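Local coordinates for beta-lactamase-like protein (Koribacter versatilis, PDB 6B9V) that is a metal-dependent hydrolase of the PhnP family with a metallo-beta-lactamase-like fold, a diphosphatase that cleaves reactive FAD photoproducts, at residues Arg169-Ile182 with Glu188-Ala200. Residues are numbered along the deposited sequence; the frame is centred on the assembly and turned at random.
With MN (manganese (II) ion), chain D; MN (manganese (II) ion), chain C.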
loop_
_atom_site.group_PDB
_atom_site.type_symbol
_atom_site.label_atom_id
_atom_site.label_comp_id
_atom_site.label_asym_id
_atom_site.label_seq_id
_atom_site.Cartn_x
_atom_site.Cartn_y
_atom_site.Cartn_z
ATOM N N ARG A 169 20.653 -13.167 -9.730
ATOM C CA ARG A 169 20.862 -14.592 -9.590
ATOM C C ARG A 169 21.499 -14.839 -8.233
ATOM O O ARG A 169 22.422 -14.140 -7.832
ATOM C CB ARG A 169 21.756 -15.157 -10.700
ATOM C CG ARG A 169 22.067 -16.633 -10.504
ATOM C CD ARG A 169 22.873 -17.222 -11.644
ATOM N NE ARG A 169 23.101 -18.654 -11.431
ATOM C CZ ARG A 169 23.195 -19.561 -12.406
ATOM N NH1 ARG A 169 23.075 -19.194 -13.676
ATOM N NH2 ARG A 169 23.403 -20.843 -12.109
ATOM N N PHE A 170 21.010 -15.845 -7.529
ATOM C CA PHE A 170 21.545 -16.177 -6.222
ATOM C C PHE A 170 21.535 -17.699 -6.094
ATOM O O PHE A 170 20.471 -18.326 -6.087
ATOM C CB PHE A 170 20.742 -15.485 -5.105
ATOM C CG PHE A 170 19.258 -15.361 -5.393
ATOM C CD1 PHE A 170 18.771 -14.339 -6.197
ATOM C CD2 PHE A 170 18.347 -16.238 -4.816
ATOM C CE1 PHE A 170 17.414 -14.220 -6.466
ATOM C CE2 PHE A 170 16.982 -16.114 -5.072
ATOM C CZ PHE A 170 16.519 -15.105 -5.899
ATOM N N GLY A 171 22.730 -18.284 -6.044
ATOM C CA GLY A 171 22.868 -19.734 -6.025
ATOM C C GLY A 171 22.188 -20.347 -7.242
ATOM O O GLY A 171 22.403 -19.901 -8.372
ATOM N N SER A 172 21.339 -21.344 -7.017
ATOM C CA SER A 172 20.653 -22.003 -8.130
ATOM C C SER A 172 19.313 -21.347 -8.479
ATOM O O SER A 172 18.504 -21.940 -9.201
ATOM C CB SER A 172 20.432 -23.488 -7.815
ATOM O OG SER A 172 19.699 -23.644 -6.613
ATOM N N ALA A 173 19.077 -20.130 -7.993
ATOM C CA ALA A 173 17.826 -19.444 -8.329
ATOM C C ALA A 173 18.068 -18.086 -9.004
ATOM O O ALA A 173 19.118 -17.487 -8.822
ATOM C CB ALA A 173 16.987 -19.270 -7.080
ATOM N N ALA A 174 17.109 -17.611 -9.794
ATOM C CA ALA A 174 17.211 -16.274 -10.374
ATOM C C ALA A 174 15.831 -15.634 -10.490
ATOM O O ALA A 174 14.819 -16.297 -10.732
ATOM C CB ALA A 174 17.915 -16.305 -11.739
ATOM N N TYR A 175 15.803 -14.327 -10.296
ATOM C CA TYR A 175 14.563 -13.580 -10.266
ATOM C C TYR A 175 14.674 -12.407 -11.226
ATOM O O TYR A 175 15.465 -11.482 -11.004
ATOM C CB TYR A 175 14.274 -13.100 -8.847
ATOM C CG TYR A 175 12.989 -12.320 -8.715
ATOM C CD1 TYR A 175 11.764 -12.969 -8.687
ATOM C CD2 TYR A 175 13.004 -10.929 -8.618
ATOM C CE1 TYR A 175 10.562 -12.247 -8.554
ATOM C CE2 TYR A 175 11.814 -10.205 -8.495
ATOM C CZ TYR A 175 10.603 -10.873 -8.461
ATOM O OH TYR A 175 9.416 -10.157 -8.332
ATOM N N LEU A 176 13.887 -12.452 -12.295
ATOM C CA LEU A 176 13.914 -11.415 -13.327
ATOM C C LEU A 176 12.515 -10.911 -13.626
ATOM O O LEU A 176 11.726 -11.614 -14.245
ATOM C CB LEU A 176 14.513 -11.939 -14.634
ATOM C CG LEU A 176 16.030 -11.930 -14.810
ATOM C CD1 LEU A 176 16.687 -12.923 -13.899
ATOM C CD2 LEU A 176 16.335 -12.241 -16.271
ATOM N N THR A 177 12.213 -9.691 -13.230
ATOM C CA THR A 177 10.881 -9.150 -13.495
ATOM C C THR A 177 10.999 -7.871 -14.312
ATOM O O THR A 177 12.098 -7.318 -14.433
ATOM C CB THR A 177 10.112 -8.889 -12.180
ATOM O OG1 THR A 177 8.778 -8.461 -12.487
ATOM C CG2 THR A 177 10.825 -7.827 -11.328
ATOM N N ASP A 178 9.877 -7.413 -14.883
ATOM C CA ASP A 178 9.828 -6.133 -15.595
ATOM C C ASP A 178 10.882 -6.031 -16.699
ATOM O O ASP A 178 11.716 -5.118 -16.703
ATOM C CB ASP A 178 10.000 -4.958 -14.623
ATOM C CG ASP A 178 8.816 -4.803 -13.659
ATOM O OD1 ASP A 178 8.070 -3.803 -13.759
ATOM O OD2 ASP A 178 8.645 -5.686 -12.813
ATOM N N PHE A 179 10.871 -6.970 -17.632
ATOM C CA PHE A 179 11.741 -6.817 -18.791
ATOM C C PHE A 179 10.945 -7.034 -20.050
ATOM O O PHE A 179 9.961 -7.800 -20.053
ATOM C CB PHE A 179 12.932 -7.793 -18.760
ATOM C CG PHE A 179 12.538 -9.241 -18.891
ATOM C CD1 PHE A 179 12.354 -9.821 -20.142
ATOM C CD2 PHE A 179 12.364 -10.026 -17.760
ATOM C CE1 PHE A 179 11.976 -11.157 -20.261
ATOM C CE2 PHE A 179 12.002 -11.367 -17.867
ATOM C CZ PHE A 179 11.790 -11.929 -19.121
ATOM N N SER A 180 11.387 -6.359 -21.102
ATOM C CA SER A 180 10.908 -6.624 -22.452
ATOM C C SER A 180 11.955 -7.435 -23.206
ATOM O O SER A 180 11.633 -8.123 -24.167
ATOM C CB SER A 180 10.581 -5.320 -23.185
ATOM O OG SER A 180 11.628 -4.365 -23.090
ATOM N N SER A 181 13.210 -7.363 -22.776
ATOM C CA SER A 181 14.240 -8.211 -23.396
ATOM C C SER A 181 15.425 -8.438 -22.460
ATOM O O SER A 181 15.628 -7.701 -21.481
ATOM C CB SER A 181 14.724 -7.617 -24.726
ATOM O OG SER A 181 15.416 -6.391 -24.548
ATOM N N ILE A 182 16.179 -9.491 -22.756
ATOM C CA ILE A 182 17.341 -9.865 -21.974
ATOM C C ILE A 182 18.544 -9.950 -22.896
ATOM O O ILE A 182 18.557 -10.752 -23.844
ATOM C CB ILE A 182 17.132 -11.209 -21.253
ATOM C CG1 ILE A 182 15.867 -11.172 -20.387
ATOM C CG2 ILE A 182 18.348 -11.545 -20.394
ATOM C CD1 ILE A 182 15.479 -12.529 -19.814
ATOM N N GLU A 188 23.565 -15.570 -20.900
ATOM C CA GLU A 188 24.661 -16.484 -20.579
ATOM C C GLU A 188 24.877 -16.659 -19.080
ATOM O O GLU A 188 25.516 -17.621 -18.661
ATOM C CB GLU A 188 25.955 -16.009 -21.237
ATOM C CG GLU A 188 25.976 -16.282 -22.735
ATOM C CD GLU A 188 25.552 -17.710 -23.071
ATOM O OE1 GLU A 188 26.115 -18.657 -22.477
ATOM O OE2 GLU A 188 24.650 -17.889 -23.921
ATOM N N MET A 189 24.336 -15.736 -18.287
ATOM C CA MET A 189 24.466 -15.767 -16.826
ATOM C C MET A 189 23.378 -16.617 -16.175
ATOM O O MET A 189 23.400 -16.849 -14.965
ATOM C CB MET A 189 24.389 -14.343 -16.241
ATOM C CG MET A 189 25.457 -13.366 -16.753
ATOM S SD MET A 189 25.131 -11.690 -16.150
ATOM C CE MET A 189 25.548 -11.874 -14.425
ATOM N N LEU A 190 22.407 -17.050 -16.971
ATOM C CA LEU A 190 21.178 -17.608 -16.420
ATOM C C LEU A 190 20.995 -19.093 -16.715
ATOM O O LEU A 190 19.888 -19.606 -16.634
ATOM C CB LEU A 190 19.978 -16.828 -16.961
ATOM C CG LEU A 190 19.859 -15.386 -16.463
ATOM C CD1 LEU A 190 18.716 -14.686 -17.199
ATOM C CD2 LEU A 190 19.625 -15.355 -14.957
ATOM N N ARG A 191 22.080 -19.786 -17.048
ATOM C CA ARG A 191 21.975 -21.198 -17.390
ATOM C C ARG A 191 22.188 -22.095 -16.175
ATOM O O ARG A 191 22.857 -21.716 -15.216
ATOM C CB ARG A 191 22.977 -21.562 -18.489
ATOM C CG ARG A 191 22.751 -20.799 -19.771
ATOM C CD ARG A 191 23.495 -21.435 -20.936
ATOM N NE ARG A 191 23.391 -20.620 -22.146
ATOM C CZ ARG A 191 22.340 -20.619 -22.962
ATOM N NH1 ARG A 191 21.290 -21.387 -22.699
ATOM N NH2 ARG A 191 22.337 -19.848 -24.042
ATOM N N GLY A 192 21.611 -23.288 -16.235
ATOM C CA GLY A 192 21.806 -24.281 -15.197
ATOM C C GLY A 192 21.153 -23.935 -13.870
ATOM O O GLY A 192 21.656 -24.329 -12.824
ATOM N N LEU A 193 20.037 -23.211 -13.909
ATOM C CA LEU A 193 19.260 -22.895 -12.699
ATOM C C LEU A 193 18.320 -24.032 -12.287
ATOM O O LEU A 193 17.841 -24.779 -13.137
ATOM C CB LEU A 193 18.435 -21.626 -12.921
ATOM C CG LEU A 193 19.243 -20.352 -13.161
ATOM C CD1 LEU A 193 18.353 -19.258 -13.738
ATOM C CD2 LEU A 193 19.918 -19.913 -11.850
ATOM N N ASP A 194 18.060 -24.149 -10.983
ATOM C CA ASP A 194 16.980 -24.993 -10.474
ATOM C C ASP A 194 15.648 -24.249 -10.566
ATOM O O ASP A 194 14.607 -24.837 -10.878
ATOM C CB ASP A 194 17.221 -25.395 -9.013
ATOM C CG ASP A 194 18.294 -26.442 -8.859
ATOM O OD1 ASP A 194 18.506 -27.220 -9.809
ATOM O OD2 ASP A 194 18.914 -26.489 -7.775
ATOM N N ILE A 195 15.710 -22.951 -10.288
ATOM C CA ILE A 195 14.534 -22.087 -10.215
ATOM C C ILE A 195 14.778 -20.793 -10.984
ATOM O O ILE A 195 15.775 -20.096 -10.747
ATOM C CB ILE A 195 14.172 -21.730 -8.759
ATOM C CG1 ILE A 195 13.774 -22.979 -7.976
ATOM C CG2 ILE A 195 13.031 -20.719 -8.717
ATOM C CD1 ILE A 195 13.500 -22.688 -6.535
ATOM N N LEU A 196 13.857 -20.456 -11.881
ATOM C CA LEU A 196 13.936 -19.189 -12.612
ATOM C C LEU A 196 12.591 -18.455 -12.621
ATOM O O LEU A 196 11.561 -19.045 -12.953
ATOM C CB LEU A 196 14.399 -19.438 -14.047
ATOM C CG LEU A 196 14.372 -18.243 -15.007
ATOM C CD1 LEU A 196 15.343 -17.159 -14.554
ATOM C CD2 LEU A 196 14.697 -18.712 -16.427
ATOM N N PHE A 197 12.594 -17.181 -12.243
ATOM C CA PHE A 197 11.394 -16.354 -12.399
ATOM C C PHE A 197 11.565 -15.426 -13.595
ATOM O O PHE A 197 12.606 -14.799 -13.741
ATOM C CB PHE A 197 11.105 -15.534 -11.136
ATOM C CG PHE A 197 10.371 -16.312 -10.063
ATOM C CD1 PHE A 197 11.013 -17.321 -9.368
ATOM C CD2 PHE A 197 9.046 -16.020 -9.751
ATOM C CE1 PHE A 197 10.345 -18.052 -8.389
ATOM C CE2 PHE A 197 8.362 -16.747 -8.776
ATOM C CZ PHE A 197 9.012 -17.763 -8.094
ATOM N N LEU A 198 10.546 -15.365 -14.449
ATOM C CA LEU A 198 10.494 -14.422 -15.565
ATOM C C LEU A 198 9.196 -13.634 -15.544
ATOM O O LEU A 198 8.159 -14.150 -15.158
ATOM C CB LEU A 198 10.596 -15.139 -16.922
ATOM C CG LEU A 198 11.845 -15.983 -17.180
ATOM C CD1 LEU A 198 11.705 -16.709 -18.539
ATOM C CD2 LEU A 198 13.093 -15.113 -17.163
ATOM N N ASP A 199 9.279 -12.397 -16.008
ATOM C CA ASP A 199 8.120 -11.555 -16.332
ATOM C C ASP A 199 7.213 -12.235 -17.373
ATOM O O ASP A 199 7.706 -12.705 -18.400
ATOM C CB ASP A 199 8.662 -10.213 -16.868
ATOM C CG ASP A 199 7.579 -9.205 -17.207
ATOM O OD1 ASP A 199 6.872 -9.384 -18.217
ATOM O OD2 ASP A 199 7.471 -8.201 -16.476
ATOM N N ALA A 200 5.906 -12.320 -17.113
ATOM C CA ALA A 200 4.949 -12.614 -18.197
ATOM C C ALA A 200 3.642 -11.880 -17.904
ATOM O O ALA A 200 2.837 -12.303 -17.061
ATOM C CB ALA A 200 4.718 -14.137 -18.365
HETATM MN MN MN D . 8.593 -1.461 -13.943
HETATM MN MN MN C . 6.483 -3.666 -12.244
#
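With CG trans to its backbone N (chi1 176°) and the chain extended from there to NE, Arg169 lays its guanidinium on Leu193, whose CD2 sits 3.3 Å from CZ over one face. NH1 donates to Met189 O at 2.7 Å and, together with NH2, to Arg191 O, which both nitrogens meet from one side of its carbonyl plane. These bonds fix the guanidinium's rotation and tie it to the loop before strand 195-199. Ser172 O accepts hydrogen bonds from the backbone N-H groups of Asp194 and Ile195, and strands 173-176 and 195-199 continue in parallel pairing, with Phe197 N 2.8 Å from Ala174 O. On one face of this pair Leu190 CD1 meets Leu176 CD2 tip to tip at 3.5 Å; on the other Tyr175 CD1 rests against Phe197 CB, 3.6 Å away. At the C-terminal end of strand 195-199, Asp199 OD2 accepts a weak bond from Asp178 N (3.0 Å) and hydrogen-bonds His209 ND1; Asp199 is thus a second-shell carboxylate beside Asp178, whose OD1 bridges both manganese ions. The two strands, joined through helix 184-187 as a beta-alpha-beta unit, lie in a mixed sheet between strands 163-170 and 226-230; helix 212-222 packs on Leu190, Leu196 and Leu198, while strand 257-263 of the other sheet covers Ala173, Ile195 and Phe197.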